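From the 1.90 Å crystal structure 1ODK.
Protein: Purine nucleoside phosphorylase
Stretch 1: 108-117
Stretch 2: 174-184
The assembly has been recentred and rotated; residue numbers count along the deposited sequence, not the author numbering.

Stretch 1 108-117: GAVPLDGTTR
Stretch 2, residues 174-184: GVLAFEMEASA

Each stretch of this chain runs from a strand through a short link into a helix; together they bury 359 Å², both sides summed. Gly-174 (phi/psi 98/-5) sits where a CB would jam against the preceding carbonyl, so glycine suits the turn. Val-175 (-72/122, chi1 t) then packs CG2 on CG2 of Val-110 (-65/123, also t) at 4.0 Å, two buried, branched apolar side chains in contact. Phe-178 (-114/139, chi1 -71°, chi2 71°) extends its ring obliquely to Leu-112 (m, t), CE2 to CD1 4.1 Å. Glu-179 (-144/-169, chi1 p, chi2 p) curls forward along its own chain, OE1 accepting from Glu-181 N (3.0 Å) and Ala-182 N (2.8 Å), bracing the turn into the helix; Met-180 and Glu-181 point away from stretch 1. Ala-182 (-48/-51) points its CB toward stretch 1, 3.8 Å from Ala-109 CB, a close fit of two small apolar side chains. Ser-183 (-51/-48, chi1 p), its CB toward stretch 1, has the largest covered area (83 Å²), with CA 5.1 Å from Ala-109 CA: its OG donates to Asp-113 OD2 (2.7 Å), the sole hydrogen bond between the stretches. Asp-113 (-107/156, chi1 p) also caps its own helix, OD1 accepting from Thr-116 N (3.0 Å) and OD2 from Thr-116 OG1 (2.9 Å). Thr-116 (chi1 p) sets CG2 3.6 Å from Ala-184 N, Thr-116 CA lying 5.5 Å from Ala-184 CA.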

# COMPACT_ATOMS: atom_id res chain seq x y z
N GLY B 108 -7.78 17.54 -15.04
CA GLY B 108 -6.96 16.44 -14.55
C GLY B 108 -7.86 15.27 -14.23
O GLY B 108 -9.08 15.40 -14.24
N ALA B 109 -7.27 14.11 -13.95
CA ALA B 109 -8.06 12.93 -13.63
C ALA B 109 -7.47 12.16 -12.45
O ALA B 109 -6.34 11.70 -12.50
CB ALA B 109 -8.15 12.02 -14.84
N VAL B 110 -8.25 12.04 -11.37
CA VAL B 110 -7.79 11.29 -10.20
C VAL B 110 -7.66 9.85 -10.67
O VAL B 110 -8.62 9.27 -11.18
CB VAL B 110 -8.81 11.39 -9.04
CG1 VAL B 110 -8.40 10.47 -7.89
CG2 VAL B 110 -8.87 12.83 -8.55
N PRO B 111 -6.47 9.25 -10.53
CA PRO B 111 -6.27 7.87 -10.98
C PRO B 111 -6.73 6.78 -10.01
O PRO B 111 -5.93 6.28 -9.22
CB PRO B 111 -4.78 7.82 -11.25
CG PRO B 111 -4.22 8.67 -10.14
CD PRO B 111 -5.20 9.84 -10.05
N LEU B 112 -8.00 6.42 -10.08
CA LEU B 112 -8.55 5.37 -9.22
C LEU B 112 -8.56 4.05 -9.98
O LEU B 112 -9.23 3.09 -9.57
CB LEU B 112 -9.97 5.72 -8.80
CG LEU B 112 -10.18 7.03 -8.03
CD1 LEU B 112 -11.64 7.15 -7.64
CD2 LEU B 112 -9.29 7.05 -6.79
N ASP B 113 -7.81 3.99 -11.08
CA ASP B 113 -7.75 2.81 -11.93
C ASP B 113 -6.44 2.02 -11.83
O ASP B 113 -5.39 2.57 -11.49
CB ASP B 113 -7.95 3.23 -13.39
CG ASP B 113 -6.76 3.98 -13.93
OD1 ASP B 113 -6.14 3.48 -14.89
OD2 ASP B 113 -6.43 5.06 -13.38
N GLY B 114 -6.51 0.73 -12.16
CA GLY B 114 -5.33 -0.11 -12.09
C GLY B 114 -4.41 -0.07 -13.30
O GLY B 114 -3.28 -0.54 -13.24
N THR B 115 -4.88 0.49 -14.40
CA THR B 115 -4.05 0.58 -15.59
C THR B 115 -2.93 1.60 -15.37
O THR B 115 -1.76 1.31 -15.64
CB THR B 115 -4.87 0.97 -16.84
OG1 THR B 115 -5.88 -0.02 -17.07
CG2 THR B 115 -3.97 1.04 -18.08
N THR B 116 -3.27 2.78 -14.88
CA THR B 116 -2.23 3.77 -14.64
C THR B 116 -1.31 3.21 -13.55
O THR B 116 -0.08 3.36 -13.62
CB THR B 116 -2.81 5.12 -14.17
OG1 THR B 116 -3.56 4.93 -12.97
CG2 THR B 116 -3.72 5.71 -15.25
N ARG B 117 -1.91 2.55 -12.57
CA ARG B 117 -1.16 1.96 -11.46
C ARG B 117 -0.11 0.97 -11.96
O ARG B 117 1.03 0.97 -11.49
CB ARG B 117 -2.10 1.25 -10.49
CG ARG B 117 -1.40 0.66 -9.26
CD ARG B 117 -2.37 -0.17 -8.44
NE ARG B 117 -1.69 -0.89 -7.37
CZ ARG B 117 -1.18 -0.31 -6.29
NH1 ARG B 117 -1.28 1.00 -6.13
NH2 ARG B 117 -0.57 -1.04 -5.37
N GLY B 174 -12.70 18.15 -4.84
CA GLY B 174 -12.64 18.71 -6.17
C GLY B 174 -13.12 17.88 -7.34
O GLY B 174 -13.17 18.37 -8.47
N VAL B 175 -13.48 16.62 -7.10
CA VAL B 175 -13.95 15.76 -8.19
C VAL B 175 -15.34 16.19 -8.64
O VAL B 175 -16.28 16.22 -7.85
CB VAL B 175 -13.99 14.28 -7.78
CG1 VAL B 175 -14.57 13.43 -8.93
CG2 VAL B 175 -12.59 13.80 -7.42
N LEU B 176 -15.47 16.52 -9.92
CA LEU B 176 -16.74 16.96 -10.46
C LEU B 176 -17.62 15.80 -10.90
O LEU B 176 -18.83 15.84 -10.75
CB LEU B 176 -16.51 17.89 -11.65
CG LEU B 176 -15.69 19.14 -11.40
CD1 LEU B 176 -15.47 19.88 -12.71
CD2 LEU B 176 -16.41 20.03 -10.39
N ALA B 177 -16.99 14.77 -11.46
CA ALA B 177 -17.72 13.61 -11.95
C ALA B 177 -16.78 12.42 -12.11
O ALA B 177 -15.56 12.57 -12.03
CB ALA B 177 -18.37 13.95 -13.29
N PHE B 178 -17.37 11.25 -12.34
CA PHE B 178 -16.62 10.02 -12.53
C PHE B 178 -16.76 9.49 -13.95
O PHE B 178 -17.84 9.52 -14.53
CB PHE B 178 -17.11 8.92 -11.57
CG PHE B 178 -16.74 9.15 -10.14
CD1 PHE B 178 -17.36 10.15 -9.40
CD2 PHE B 178 -15.78 8.35 -9.53
CE1 PHE B 178 -17.01 10.37 -8.07
CE2 PHE B 178 -15.43 8.56 -8.20
CZ PHE B 178 -16.05 9.57 -7.47
N GLU B 179 -15.66 9.00 -14.51
CA GLU B 179 -15.68 8.40 -15.83
C GLU B 179 -14.68 7.25 -15.76
O GLU B 179 -14.23 6.90 -14.66
CB GLU B 179 -15.36 9.43 -16.93
CG GLU B 179 -14.16 10.31 -16.67
CD GLU B 179 -12.87 9.63 -17.03
OE1 GLU B 179 -12.67 9.35 -18.22
OE2 GLU B 179 -12.07 9.38 -16.11
N MET B 180 -14.31 6.64 -16.88
CA MET B 180 -13.42 5.48 -16.79
C MET B 180 -12.29 5.40 -17.82
O MET B 180 -11.86 4.29 -18.16
CB MET B 180 -14.27 4.20 -16.90
CG MET B 180 -15.41 4.12 -15.87
SD MET B 180 -16.56 2.74 -16.19
CE MET B 180 -15.49 1.35 -15.83
N GLU B 181 -11.79 6.53 -18.29
CA GLU B 181 -10.74 6.47 -19.31
C GLU B 181 -9.66 7.54 -19.25
O GLU B 181 -8.50 7.29 -19.61
CB GLU B 181 -11.38 6.50 -20.70
CG GLU B 181 -12.23 5.28 -21.07
CD GLU B 181 -13.64 5.31 -20.49
OE1 GLU B 181 -14.32 4.27 -20.60
OE2 GLU B 181 -14.07 6.35 -19.94
N ALA B 182 -10.04 8.73 -18.81
CA ALA B 182 -9.13 9.88 -18.78
C ALA B 182 -7.73 9.70 -18.19
O ALA B 182 -6.75 10.09 -18.81
CB ALA B 182 -9.83 11.06 -18.10
N SER B 183 -7.64 9.14 -16.98
CA SER B 183 -6.34 8.97 -16.35
C SER B 183 -5.30 8.28 -17.25
O SER B 183 -4.17 8.77 -17.39
CB SER B 183 -6.49 8.19 -15.04
OG SER B 183 -6.96 6.88 -15.29
N ALA B 184 -5.68 7.16 -17.86
CA ALA B 184 -4.75 6.42 -18.72
C ALA B 184 -4.36 7.20 -19.97
O ALA B 184 -3.20 7.18 -20.40
CB ALA B 184 -5.36 5.06 -19.13